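Local coordinates for mitogen-activated protein kinase, putative (Map kinase-like protein) (Leishmania major, PDB 3PG1) that probably transfers the terminal phosphate of ATP to serine or threonine residues of protein substrates, as a member of the MAP kinase family, at residues I14-A19 against I51-N56; N65-S68 against L72-R75; L82-H87 against T354-R359; H135-M140 against E321-P326; V215-A220 against I309-A314. All blocks are in the same frame, centred on the assembly; numbering follows the deposited sequence. Where two conformers were deposited one is given.

Contact 1: I14-A19 against I51-N56; sequences IAELHA and IKRVFN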
# COMPACT_ATOMS: atom_id res chain seq x y z
N ILE A 14 -3.15 -26.81 -8.56
CA ILE A 14 -4.11 -27.86 -8.16
C ILE A 14 -3.35 -29.13 -7.75
O ILE A 14 -3.53 -29.60 -6.62
CB ILE A 14 -5.22 -28.13 -9.23
CG1 ILE A 14 -6.17 -26.91 -9.36
CG2 ILE A 14 -6.02 -29.42 -8.91
CD1 ILE A 14 -7.18 -26.93 -10.57
N ALA A 15 -2.47 -29.64 -8.64
CA ALA A 15 -1.67 -30.85 -8.42
C ALA A 15 -0.78 -30.72 -7.17
O ALA A 15 -0.81 -31.60 -6.31
CB ALA A 15 -0.82 -31.16 -9.65
N GLU A 16 -0.03 -29.59 -7.05
CA GLU A 16 0.85 -29.36 -5.90
C GLU A 16 0.08 -29.32 -4.58
O GLU A 16 0.52 -29.95 -3.61
CB GLU A 16 1.70 -28.10 -6.10
CG GLU A 16 2.81 -28.31 -7.11
CD GLU A 16 3.28 -27.06 -7.84
OE1 GLU A 16 3.01 -25.93 -7.36
OE2 GLU A 16 3.93 -27.21 -8.90
N LEU A 17 -1.07 -28.61 -4.54
CA LEU A 17 -1.91 -28.53 -3.34
C LEU A 17 -2.53 -29.89 -2.99
O LEU A 17 -2.72 -30.19 -1.81
CB LEU A 17 -3.00 -27.45 -3.48
CG LEU A 17 -2.52 -25.97 -3.49
CD1 LEU A 17 -3.69 -25.03 -3.59
CD2 LEU A 17 -1.72 -25.62 -2.24
N HIS A 18 -2.80 -30.73 -4.00
CA HIS A 18 -3.34 -32.09 -3.82
C HIS A 18 -2.31 -33.00 -3.15
O HIS A 18 -2.62 -33.63 -2.14
CB HIS A 18 -3.85 -32.68 -5.15
CG HIS A 18 -5.25 -32.25 -5.51
ND1 HIS A 18 -6.05 -31.56 -4.60
CD2 HIS A 18 -5.97 -32.49 -6.63
CE1 HIS A 18 -7.21 -31.37 -5.22
NE2 HIS A 18 -7.21 -31.91 -6.44
N ALA A 19 -1.05 -32.98 -3.66
CA ALA A 19 0.11 -33.70 -3.13
C ALA A 19 0.35 -33.33 -1.65
O ALA A 19 0.81 -34.16 -0.87
CB ALA A 19 1.34 -33.37 -3.96
N ILE A 51 -4.47 -17.42 -3.86
CA ILE A 51 -3.31 -18.30 -3.65
C ILE A 51 -2.20 -17.98 -4.65
O ILE A 51 -2.32 -18.26 -5.85
CB ILE A 51 -3.68 -19.80 -3.60
CG1 ILE A 51 -4.77 -20.08 -2.52
CG2 ILE A 51 -2.42 -20.64 -3.34
CD1 ILE A 51 -5.68 -21.29 -2.81
N LYS A 52 -1.12 -17.38 -4.12
CA LYS A 52 0.07 -17.02 -4.89
C LYS A 52 1.09 -18.14 -4.82
O LYS A 52 1.40 -18.65 -3.73
CB LYS A 52 0.67 -15.69 -4.38
CG LYS A 52 1.76 -15.12 -5.30
CD LYS A 52 2.30 -13.81 -4.74
CE LYS A 52 3.61 -13.40 -5.35
NZ LYS A 52 4.16 -12.16 -4.72
N ARG A 53 1.62 -18.53 -5.98
CA ARG A 53 2.61 -19.59 -6.15
C ARG A 53 3.89 -18.96 -6.71
O ARG A 53 3.89 -18.45 -7.82
CB ARG A 53 2.05 -20.67 -7.11
CG ARG A 53 2.93 -21.89 -7.33
CD ARG A 53 2.43 -22.63 -8.55
NE ARG A 53 3.24 -23.79 -8.92
CZ ARG A 53 4.11 -23.82 -9.92
NH1 ARG A 53 4.32 -22.73 -10.65
NH2 ARG A 53 4.78 -24.93 -10.21
N VAL A 54 4.96 -18.97 -5.90
CA VAL A 54 6.28 -18.42 -6.23
C VAL A 54 7.19 -19.61 -6.58
O VAL A 54 7.48 -20.44 -5.71
CB VAL A 54 6.86 -17.57 -5.06
CG1 VAL A 54 8.26 -17.06 -5.38
CG2 VAL A 54 5.93 -16.41 -4.68
N PHE A 55 7.61 -19.70 -7.86
CA PHE A 55 8.48 -20.77 -8.33
C PHE A 55 9.64 -20.25 -9.20
O PHE A 55 10.75 -20.05 -8.69
CB PHE A 55 7.66 -21.90 -8.99
CG PHE A 55 8.43 -23.05 -9.62
CD1 PHE A 55 9.48 -23.67 -8.94
CD2 PHE A 55 8.07 -23.55 -10.87
CE1 PHE A 55 10.18 -24.73 -9.52
CE2 PHE A 55 8.76 -24.62 -11.44
CZ PHE A 55 9.81 -25.21 -10.76
N ASN A 56 9.38 -20.03 -10.50
CA ASN A 56 10.40 -19.59 -11.45
C ASN A 56 10.14 -18.23 -12.11
O ASN A 56 9.07 -17.62 -11.94
CB ASN A 56 10.67 -20.68 -12.49
CG ASN A 56 11.37 -21.91 -11.94
OD1 ASN A 56 11.86 -21.93 -10.80
ND2 ASN A 56 11.43 -22.96 -12.73

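Contact 2: N65-S68 against L72-R75; sequences NILS and LCKR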
# COMPACT_ATOMS: atom_id res chain seq x y z
N ASN A 65 15.31 -20.00 -10.56
CA ASN A 65 14.46 -20.39 -9.44
C ASN A 65 14.57 -19.25 -8.42
O ASN A 65 15.67 -18.90 -7.99
CB ASN A 65 14.90 -21.72 -8.83
CG ASN A 65 13.97 -22.25 -7.75
OD1 ASN A 65 14.40 -22.61 -6.65
ND2 ASN A 65 12.67 -22.33 -8.05
N ILE A 66 13.42 -18.62 -8.09
CA ILE A 66 13.35 -17.49 -7.15
C ILE A 66 14.10 -17.76 -5.83
O ILE A 66 15.09 -17.09 -5.55
CB ILE A 66 11.90 -16.96 -6.98
CG1 ILE A 66 11.39 -16.33 -8.29
CG2 ILE A 66 11.80 -15.97 -5.83
CD1 ILE A 66 10.00 -16.71 -8.69
N LEU A 67 13.67 -18.78 -5.09
CA LEU A 67 14.24 -19.15 -3.79
C LEU A 67 15.70 -19.65 -3.83
O LEU A 67 16.33 -19.79 -2.78
CB LEU A 67 13.31 -20.10 -3.02
CG LEU A 67 12.27 -19.45 -2.09
CD1 LEU A 67 11.29 -18.54 -2.85
CD2 LEU A 67 11.48 -20.50 -1.35
N SER A 68 16.25 -19.86 -5.05
CA SER A 68 17.63 -20.27 -5.26
C SER A 68 18.58 -19.09 -5.52
O SER A 68 19.77 -19.20 -5.24
CB SER A 68 17.73 -21.31 -6.37
OG SER A 68 17.57 -22.59 -5.81
N LEU A 72 16.69 -12.18 -5.54
CA LEU A 72 15.25 -12.46 -5.68
C LEU A 72 14.68 -13.13 -4.42
O LEU A 72 13.59 -12.74 -3.99
CB LEU A 72 14.95 -13.29 -6.94
CG LEU A 72 15.44 -12.70 -8.28
CD1 LEU A 72 15.26 -13.68 -9.42
CD2 LEU A 72 14.79 -11.35 -8.57
N CYS A 73 15.44 -14.08 -3.82
CA CYS A 73 15.07 -14.77 -2.58
C CYS A 73 14.89 -13.75 -1.46
O CYS A 73 13.85 -13.77 -0.79
CB CYS A 73 16.12 -15.82 -2.21
SG CYS A 73 15.63 -16.90 -0.84
N LYS A 74 15.85 -12.80 -1.32
CA LYS A 74 15.84 -11.71 -0.33
C LYS A 74 14.64 -10.79 -0.53
O LYS A 74 14.02 -10.39 0.46
CB LYS A 74 17.16 -10.91 -0.38
CG LYS A 74 17.36 -9.95 0.79
CD LYS A 74 18.83 -9.81 1.18
CE LYS A 74 19.60 -8.76 0.41
NZ LYS A 74 19.29 -7.38 0.88
N ARG A 75 14.32 -10.44 -1.79
CA ARG A 75 13.19 -9.58 -2.13
C ARG A 75 11.87 -10.23 -1.64
O ARG A 75 11.07 -9.56 -1.00
CB ARG A 75 13.15 -9.34 -3.65
CG ARG A 75 11.86 -8.68 -4.15
CD ARG A 75 11.81 -8.62 -5.67
NE ARG A 75 11.37 -7.30 -6.13
CZ ARG A 75 12.17 -6.25 -6.29
NH1 ARG A 75 13.46 -6.35 -6.00
NH2 ARG A 75 11.68 -5.10 -6.71

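Contact 3: L82-H87 against T354-R359; sequences LLNHFH and TAEVER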
# COMPACT_ATOMS: atom_id res chain seq x y z
N LEU A 82 7.29 -8.84 6.09
CA LEU A 82 6.44 -7.67 6.29
C LEU A 82 4.99 -8.05 6.44
O LEU A 82 4.33 -7.53 7.33
CB LEU A 82 6.60 -6.66 5.16
CG LEU A 82 7.65 -5.60 5.40
CD1 LEU A 82 7.96 -4.85 4.13
CD2 LEU A 82 7.22 -4.66 6.51
N LEU A 83 4.51 -9.01 5.60
CA LEU A 83 3.12 -9.50 5.67
C LEU A 83 2.84 -10.17 6.99
O LEU A 83 1.79 -9.96 7.59
CB LEU A 83 2.82 -10.50 4.55
CG LEU A 83 2.22 -9.95 3.25
CD1 LEU A 83 2.02 -11.10 2.25
CD2 LEU A 83 0.88 -9.22 3.49
N ASN A 84 3.82 -10.93 7.46
CA ASN A 84 3.76 -11.71 8.68
C ASN A 84 4.03 -10.94 9.96
O ASN A 84 3.78 -11.45 11.05
CB ASN A 84 4.70 -12.91 8.54
CG ASN A 84 4.25 -14.14 9.28
OD1 ASN A 84 3.05 -14.36 9.49
ND2 ASN A 84 5.21 -14.94 9.71
N HIS A 85 4.49 -9.68 9.83
CA HIS A 85 4.80 -8.80 10.96
C HIS A 85 3.54 -8.20 11.63
O HIS A 85 3.54 -7.95 12.84
CB HIS A 85 5.74 -7.68 10.49
CG HIS A 85 6.26 -6.83 11.61
ND1 HIS A 85 7.25 -7.30 12.46
CD2 HIS A 85 5.90 -5.59 11.99
CE1 HIS A 85 7.43 -6.33 13.35
NE2 HIS A 85 6.64 -5.29 13.11
N PHE A 86 2.50 -7.93 10.86
CA PHE A 86 1.25 -7.30 11.37
C PHE A 86 0.16 -8.32 11.63
O PHE A 86 0.08 -9.31 10.92
CB PHE A 86 0.75 -6.25 10.38
CG PHE A 86 1.78 -5.15 10.20
CD1 PHE A 86 1.88 -4.12 11.12
CD2 PHE A 86 2.71 -5.22 9.17
CE1 PHE A 86 2.87 -3.16 11.00
CE2 PHE A 86 3.72 -4.25 9.05
CZ PHE A 86 3.78 -3.22 9.95
N HIS A 87 -0.72 -8.03 12.60
CA HIS A 87 -1.89 -8.84 12.95
C HIS A 87 -2.92 -7.83 13.34
O HIS A 87 -3.19 -7.63 14.53
CB HIS A 87 -1.57 -9.80 14.11
CG HIS A 87 -0.43 -10.71 13.80
ND1 HIS A 87 0.87 -10.39 14.17
CD2 HIS A 87 -0.41 -11.85 13.06
CE1 HIS A 87 1.63 -11.36 13.69
NE2 HIS A 87 0.90 -12.27 13.03
N THR A 354 11.56 -21.00 6.92
CA THR A 354 11.14 -22.07 7.83
C THR A 354 10.76 -21.47 9.19
O THR A 354 9.73 -21.84 9.74
CB THR A 354 12.23 -23.17 7.93
OG1 THR A 354 12.65 -23.53 6.61
CG2 THR A 354 11.74 -24.41 8.65
N ALA A 355 11.57 -20.50 9.68
CA ALA A 355 11.32 -19.77 10.93
C ALA A 355 10.07 -18.89 10.82
O ALA A 355 9.33 -18.76 11.80
CB ALA A 355 12.53 -18.92 11.28
N GLU A 356 9.82 -18.30 9.62
CA GLU A 356 8.65 -17.46 9.36
C GLU A 356 7.39 -18.31 9.27
O GLU A 356 6.33 -17.86 9.71
CB GLU A 356 8.83 -16.59 8.10
CG GLU A 356 9.74 -15.38 8.29
CD GLU A 356 9.26 -14.31 9.25
OE1 GLU A 356 8.03 -14.04 9.28
OE2 GLU A 356 10.10 -13.73 9.97
N VAL A 357 7.50 -19.56 8.74
CA VAL A 357 6.38 -20.52 8.64
C VAL A 357 6.09 -21.10 10.05
O VAL A 357 4.92 -21.33 10.38
CB VAL A 357 6.62 -21.60 7.54
CG1 VAL A 357 5.58 -22.72 7.59
CG2 VAL A 357 6.63 -20.97 6.15
N GLU A 358 7.14 -21.25 10.89
CA GLU A 358 7.04 -21.77 12.26
C GLU A 358 6.30 -20.81 13.20
O GLU A 358 5.29 -21.20 13.79
CB GLU A 358 8.43 -22.13 12.83
N ARG A 359 6.77 -19.53 13.29
CA ARG A 359 6.18 -18.46 14.10
C ARG A 359 4.73 -18.19 13.67
O ARG A 359 3.91 -17.77 14.49
CB ARG A 359 7.01 -17.17 13.99

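Contact 4: H135-M140 against E321-P326; sequences HIQYFM and ESLFDP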
# COMPACT_ATOMS: atom_id res chain seq x y z
N HIS A 135 -19.93 7.54 4.73
CA HIS A 135 -19.08 6.47 4.19
C HIS A 135 -17.65 6.98 4.14
O HIS A 135 -16.72 6.24 4.48
CB HIS A 135 -19.50 6.05 2.77
CG HIS A 135 -20.77 5.27 2.68
ND1 HIS A 135 -21.73 5.55 1.72
CD2 HIS A 135 -21.20 4.24 3.45
CE1 HIS A 135 -22.70 4.69 1.92
NE2 HIS A 135 -22.43 3.87 2.95
N ILE A 136 -17.46 8.24 3.70
CA ILE A 136 -16.10 8.84 3.58
C ILE A 136 -15.42 8.89 4.94
O ILE A 136 -14.22 8.61 5.04
CB ILE A 136 -16.08 10.22 2.86
CG1 ILE A 136 -16.67 10.08 1.43
CG2 ILE A 136 -14.62 10.84 2.81
CD1 ILE A 136 -17.02 11.39 0.68
N GLN A 137 -16.14 9.34 5.97
CA GLN A 137 -15.57 9.47 7.31
C GLN A 137 -15.13 8.09 7.82
O GLN A 137 -14.03 7.92 8.38
CB GLN A 137 -16.59 10.13 8.25
CG GLN A 137 -16.02 10.38 9.65
CD GLN A 137 -17.07 10.40 10.75
OE1 GLN A 137 -16.96 11.13 11.73
NE2 GLN A 137 -18.12 9.61 10.61
N TYR A 138 -16.00 7.09 7.61
CA TYR A 138 -15.72 5.72 8.06
C TYR A 138 -14.49 5.14 7.36
O TYR A 138 -13.59 4.63 8.03
CB TYR A 138 -16.97 4.84 7.85
CG TYR A 138 -16.79 3.47 8.46
CD1 TYR A 138 -16.94 3.27 9.83
CD2 TYR A 138 -16.48 2.37 7.66
CE1 TYR A 138 -16.82 1.99 10.38
CE2 TYR A 138 -16.36 1.09 8.21
CZ TYR A 138 -16.53 0.91 9.57
OH TYR A 138 -16.33 -0.31 10.14
N PHE A 139 -14.48 5.17 6.02
CA PHE A 139 -13.35 4.67 5.21
C PHE A 139 -12.06 5.35 5.60
O PHE A 139 -11.04 4.68 5.78
CB PHE A 139 -13.60 4.89 3.68
CG PHE A 139 -14.70 4.07 3.02
CD1 PHE A 139 -15.06 2.83 3.52
CD2 PHE A 139 -15.38 4.56 1.91
CE1 PHE A 139 -16.10 2.09 2.92
CE2 PHE A 139 -16.40 3.82 1.31
CZ PHE A 139 -16.75 2.58 1.81
N MET A 140 -12.07 6.70 5.70
CA MET A 140 -10.88 7.48 6.06
C MET A 140 -10.37 7.11 7.45
O MET A 140 -9.15 7.02 7.65
CB MET A 140 -11.16 9.01 6.00
CG MET A 140 -11.22 9.56 4.55
SD MET A 140 -9.78 9.03 3.53
CE MET A 140 -8.40 9.67 4.46
N GLU A 321 -14.47 12.83 15.23
CA GLU A 321 -15.03 12.85 16.61
C GLU A 321 -16.04 11.76 16.92
O GLU A 321 -15.91 11.12 17.97
CB GLU A 321 -15.62 14.22 16.98
CG GLU A 321 -15.76 14.40 18.49
CD GLU A 321 -16.01 15.84 18.93
OE1 GLU A 321 -15.10 16.69 18.79
OE2 GLU A 321 -17.14 16.10 19.41
N SER A 322 -17.01 11.53 16.03
CA SER A 322 -18.07 10.51 16.26
C SER A 322 -17.58 9.05 16.18
O SER A 322 -18.31 8.15 16.57
CB SER A 322 -19.23 10.72 15.28
OG SER A 322 -18.81 10.46 13.95
N LEU A 323 -16.34 8.83 15.70
CA LEU A 323 -15.81 7.48 15.51
C LEU A 323 -14.62 7.17 16.38
O LEU A 323 -14.35 6.00 16.66
CB LEU A 323 -15.36 7.31 14.04
CG LEU A 323 -16.42 7.47 12.90
CD1 LEU A 323 -15.78 7.10 11.56
CD2 LEU A 323 -17.67 6.59 13.09
N PHE A 324 -13.86 8.21 16.72
CA PHE A 324 -12.60 8.09 17.42
C PHE A 324 -12.69 7.49 18.79
O PHE A 324 -13.55 7.82 19.59
CB PHE A 324 -11.84 9.43 17.44
CG PHE A 324 -10.54 9.41 18.21
CD1 PHE A 324 -9.39 8.87 17.65
CD2 PHE A 324 -10.47 9.90 19.51
CE1 PHE A 324 -8.19 8.83 18.36
CE2 PHE A 324 -9.28 9.85 20.23
CZ PHE A 324 -8.13 9.35 19.63
N ASP A 325 -11.73 6.62 19.05
CA ASP A 325 -11.52 6.02 20.36
C ASP A 325 -10.00 5.97 20.55
O ASP A 325 -9.32 5.43 19.68
CB ASP A 325 -12.12 4.61 20.47
CG ASP A 325 -12.18 4.16 21.90
OD1 ASP A 325 -13.24 3.74 22.33
OD2 ASP A 325 -11.15 4.22 22.59
N PRO A 326 -9.44 6.55 21.63
CA PRO A 326 -7.97 6.50 21.83
C PRO A 326 -7.40 5.09 21.79
O PRO A 326 -6.26 4.94 21.42
CB PRO A 326 -7.78 7.20 23.19
CG PRO A 326 -9.09 7.05 23.88
CD PRO A 326 -10.09 7.25 22.76

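Contact 5: V215-A220 against I309-A314; sequences VDMWSA and ISTEQA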
# COMPACT_ATOMS: atom_id res chain seq x y z
N VAL A 215 4.91 10.97 3.68
CA VAL A 215 4.46 10.81 2.28
C VAL A 215 3.07 10.12 2.23
O VAL A 215 2.25 10.39 1.34
CB VAL A 215 5.49 10.10 1.36
CG1 VAL A 215 6.82 10.86 1.33
CG2 VAL A 215 5.65 8.61 1.69
N ASP A 216 2.83 9.19 3.18
CA ASP A 216 1.56 8.46 3.22
C ASP A 216 0.38 9.34 3.57
O ASP A 216 -0.74 9.06 3.11
CB ASP A 216 1.60 7.24 4.18
CG ASP A 216 2.56 6.16 3.73
OD1 ASP A 216 2.98 5.36 4.59
OD2 ASP A 216 2.87 6.10 2.51
N MET A 217 0.62 10.39 4.39
CA MET A 217 -0.41 11.34 4.80
C MET A 217 -0.87 12.16 3.58
O MET A 217 -2.05 12.47 3.47
CB MET A 217 0.09 12.24 5.96
CG MET A 217 0.08 11.53 7.31
SD MET A 217 -1.47 10.66 7.68
CE MET A 217 -2.56 12.05 7.91
N TRP A 218 0.07 12.47 2.67
CA TRP A 218 -0.24 13.18 1.42
C TRP A 218 -1.14 12.29 0.56
O TRP A 218 -2.16 12.77 0.06
CB TRP A 218 1.03 13.52 0.61
CG TRP A 218 0.67 14.22 -0.69
CD1 TRP A 218 0.37 13.63 -1.89
CD2 TRP A 218 0.54 15.62 -0.89
NE1 TRP A 218 0.09 14.59 -2.83
CE2 TRP A 218 0.21 15.83 -2.25
CE3 TRP A 218 0.71 16.75 -0.06
CZ2 TRP A 218 -0.03 17.10 -2.78
CZ3 TRP A 218 0.57 18.01 -0.60
CH2 TRP A 218 0.14 18.18 -1.94
N SER A 219 -0.77 11.01 0.37
CA SER A 219 -1.58 10.07 -0.43
C SER A 219 -3.00 9.92 0.13
O SER A 219 -3.98 9.89 -0.62
CB SER A 219 -0.91 8.71 -0.54
OG SER A 219 0.45 8.82 -0.95
N ALA A 220 -3.09 9.81 1.46
CA ALA A 220 -4.37 9.68 2.13
C ALA A 220 -5.28 10.93 1.88
O ALA A 220 -6.46 10.77 1.70
CB ALA A 220 -4.14 9.44 3.63
N ILE A 309 0.15 17.19 8.71
CA ILE A 309 -0.47 16.60 9.90
C ILE A 309 -0.05 15.12 10.06
O ILE A 309 0.01 14.40 9.08
CB ILE A 309 -2.01 16.80 9.91
CG1 ILE A 309 -2.64 16.46 11.30
CG2 ILE A 309 -2.69 15.96 8.77
CD1 ILE A 309 -4.17 16.88 11.42
N SER A 310 0.31 14.69 11.28
CA SER A 310 0.71 13.32 11.55
C SER A 310 -0.52 12.39 11.59
O SER A 310 -1.64 12.89 11.69
CB SER A 310 1.47 13.25 12.88
OG SER A 310 0.58 13.59 13.93
N THR A 311 -0.33 11.05 11.50
CA THR A 311 -1.52 10.15 11.58
C THR A 311 -2.25 10.31 12.89
O THR A 311 -3.49 10.30 12.89
CB THR A 311 -1.18 8.65 11.48
OG1 THR A 311 -0.22 8.36 12.47
CG2 THR A 311 -0.70 8.26 10.15
N GLU A 312 -1.50 10.42 14.01
CA GLU A 312 -2.20 10.56 15.27
C GLU A 312 -3.02 11.84 15.33
O GLU A 312 -4.18 11.81 15.73
CB GLU A 312 -1.26 10.41 16.50
CG GLU A 312 -1.99 10.73 17.79
CD GLU A 312 -1.27 10.62 19.12
OE1 GLU A 312 -0.02 10.69 19.16
OE2 GLU A 312 -1.98 10.64 20.14
N GLN A 313 -2.45 12.97 14.93
CA GLN A 313 -3.20 14.23 14.97
C GLN A 313 -4.41 14.24 13.98
O GLN A 313 -5.45 14.85 14.28
CB GLN A 313 -2.27 15.43 14.73
CG GLN A 313 -1.29 15.72 15.90
CD GLN A 313 -1.94 16.59 16.96
OE1 GLN A 313 -2.87 17.36 16.68
NE2 GLN A 313 -1.52 16.48 18.23
N ALA A 314 -4.29 13.53 12.85
CA ALA A 314 -5.39 13.43 11.85
C ALA A 314 -6.49 12.59 12.50
O ALA A 314 -7.65 12.96 12.45
CB ALA A 314 -4.89 12.72 10.61

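Contact 1: I14-A19 against I51-N56
Arg53 grips Glu16 side-on in a salt bridge of two parallel hydrogen bonds that clips helix 7-19 onto strand 48-54 of the antiparallel sheet of the kinase N-lobe. Arg53 NE reaches Glu16 OE1 at 2.7 Å with an almost straight N-H...O angle of 175°, and Arg53 NH2 reaches Glu16 OE2 at 2.8 Å. Each carboxylate oxygen offers its syn lone pair, and the two planes are nearly coplanar, 19° apart, so both charged groups lie flat in one shared layer. The side chains meet at about a right angle. Arg53 sends CG anti to its own nitrogen (chi1 -176°) and then runs extended to NE, which carries the guanidinium well clear of the strand.

Other partners join this pair. Tyr110 OH of strand 108-114 is also hydrogen-bonded to Glu16 OE1, so this oxygen has two polar partners and the carboxylate is held against rotation. Asp12 adds a long, weak ion pair to Arg53 NH2. One helical position further, the contact turns apolar: Leu17 and Ile51 point toward each other from helix and strand, and both also touch Tyr24. Strand 48-54 also carries Lys52, whose side chain forms a long, weak ion pair with Glu79 of helix 70-85. Leu17 CD1 and Ile51 CD1 stand 4.3 Å apart.

Contact 2: N65-S68 against L72-R75
Leu67 O accepts a hydrogen bond from NE2 of His350, a residue of helix 346-360, and lies 3.6 Å from Cys73 SG. It belongs to the turn that leads from strand 64-65 into helix 70-85, helix C of the kinase N-lobe, and the contact illustrates how a chain folds back onto the first turn of the helix it is about to enter. The turn itself is closed by Ser68 N, which donates to Asn65 O at 3.1 Å, with a weak side-chain bond from Ser68 OG to Asn65 OD1 alongside. Within the helix, Leu72 N is hydrogen-bonded to Asp69 OD2, so a side chain from the preceding turn serves one of the first amides.

Packing between the two segments is buried and involves backbone as much as side chains. Cys73 has SG anti to its own nitrogen (chi1 -171°), which lays the sulfur against Leu67, 4.0 Å from its CA and 4.4 Å from its CG. Cys73 CB meanwhile approaches Ile66 O at 3.7 Å. Ile66 and Leu72 both rest on Thr57 as well.

Cys73 has further neighbours in Val346, Met349 and Phe353, so helix 346-360 also packs against this cysteine. Ile66 is in addition tied by a backbone hydrogen bond to Phe55, just past strand 48-54. Toward the helix Ile66 contributes its CG2 branch, and this methyl stands 4.3 Å from the methylene carbon Leu72 CB.

Contact 3: L82-H87 against T354-R359
The side chains of Asn84 and Glu356 run antiparallel, each passing the other, with the Asn84 amide and the Glu356 carboxylate turned 75° apart. One hydrogen bond joins the two flat groups: Asn84 ND2 donates to Glu356 OE1 at 3.0 Å, with an N-H...O angle of 171°. The acceptor lies almost exactly in the amide plane. The donor, by contrast, meets OE1 on its anti side, 26° out of the carboxylate plane, a less regular approach for the acid than for the amide. Asn84 ND2 is also 3.1 Å from Glu356 O, so the amide nitrogen lies close to both the side chain and the backbone of the same residue.

The bend in Glu356 explains the meeting. Its chain folds at chi2, bringing the carboxylate back to the flank of helix 70-85 although the side chain sets out at an angle to it. There Asn84 CB sits 3.6 Å from Glu356 OE1, beside the bond.

The bond joins helix 346-360, the C-terminal extension that packs on the N-lobe in MAP kinases, to the end of helix 70-85, helix C. The other oxygen, Glu356 OE2, has the stronger, charged partner: it forms a salt bridge with Arg81 NE, earlier on helix 70-85. From the neighbouring position on helix 346-360, Val357 packs against Ile97 and Val99 of strand 96-100.

Contact 4: H135-M140 against E321-P326
Leu323 leans from the segment 321-326 onto the helix 133-152, helix E of the kinase C-lobe, and its branches find Gln137 and Tyr138. Its CB sets off toward the helix, with CG anti to the carbonyl carbon (chi1 -61°). CG then lies against the end of the Gln137 side chain, 3.7 Å from Gln137 CD. Beyond it, the CD1 methyl does most of the touching: it is 3.6 Å from Gln137 CD and 3.8 Å from Gln137 CG, and it also reaches the helix backbone, 3.8 Å from Tyr138 CA. The same methyl comes obliquely to the Tyr138 ring, 4.4 Å from its CD1. The second methyl, CD2, follows at longer range beside the amide end of Gln137.

Gln137 reaches out to meet this leucine from the opposite direction, its CG anti to its nitrogen (chi1 -176°) and the rest of the chain extended. Gln137 CG and its amide carbon CD thus meet the leucine methyl end on, while the amide group arrives near Ser322, whose OG is 3.6 Å from Gln137 CD.

The segment 321-326 is held further along helix 133-152 by Tyr141, which touches Leu323 and Phe324 and whose OH is hydrogen-bonded to Asp325 N. Ile136, Phe139 and Met140 of the same helix pack on helix 214-229. Helix 133-152 is therefore shared: that surface serves the buried interior of the C-lobe, while Gln137 and Tyr138 receive the irregular chain between helices 311-315 and 346-360 at the protein surface.

Contact 5: V215-A220 against I309-A314
Met217 reaches from helix 214-229 into the start of helix 311-315, and each atom beyond CB finds a partner there. Its CG lies 3.4 Å from Ile309 O. SD follows at 3.5 Å from Thr311 CG2, the two side chains crossing at about a right angle. The terminal CE ends 3.6 Å from Ala314 CB and 4.0 Å from Ile309 CG2. Bends at chi2 (-49°) and chi3 (-69°) curl the thioether, so that one flexible chain touches Ile309 just before the helix and Thr311 and Ala314 within it. Met217 was deposited in two conformers; this account concerns one of them.

What positions these partners lies a shell further out. Ser310 occupies the N-cap position: its OG accepts from Gln313 N at 3.3 Å, which helps to set the first turn that presents Thr311. Thr311 turns its OG1 to a hydrogen bond with His148 ND1 of helix 133-152, leaving CG2 for the sulfur. Leu144 of that helix and Met300 of helix 291-300 also touch Met217, so the methionine sits where several C-lobe helices converge.

Next to it, Asp216 marks helix 214-229 as helix F, the central helix of the kinase C-lobe. The Asp216 carboxylate is hydrogen-bonded to the backbone N of His157 and of Arg158, in the His-Arg-Asp motif of the catalytic loop, and to His151.

Across the interface itself, van der Waals contact dominates, with a carbonyl oxygen among the surfaces met. Such contacts are short-range and weakly directional, consistent with a methionine that can adopt more than one conformer.

How the contacts relate
Contacts 2 and 5 are buried, contact 1 is partly so, and contacts 3 and 4 lie at the surface, yet chemistry does not simply follow depth. A salt bridge and an amide-to-carboxylate hydrogen bond lead contacts 1 and 3, which attach the two terminal helices to the N-lobe. Contact 2 mixes backbone and apolar packing, contact 5 in the C-lobe is mainly apolar, and contact 4 sets a leucine against a polar side chain. Contacts 2 and 3 share helix 70-85; helix 346-360 takes part in contact 3 and touches Cys73 of contact 2. Asn56 OD1 meets Asn65 ND2 (2.9 Å) where contacts 1 and 2 join; Met140 CE and Ala220 O (3.5 Å) link contacts 4 and 5.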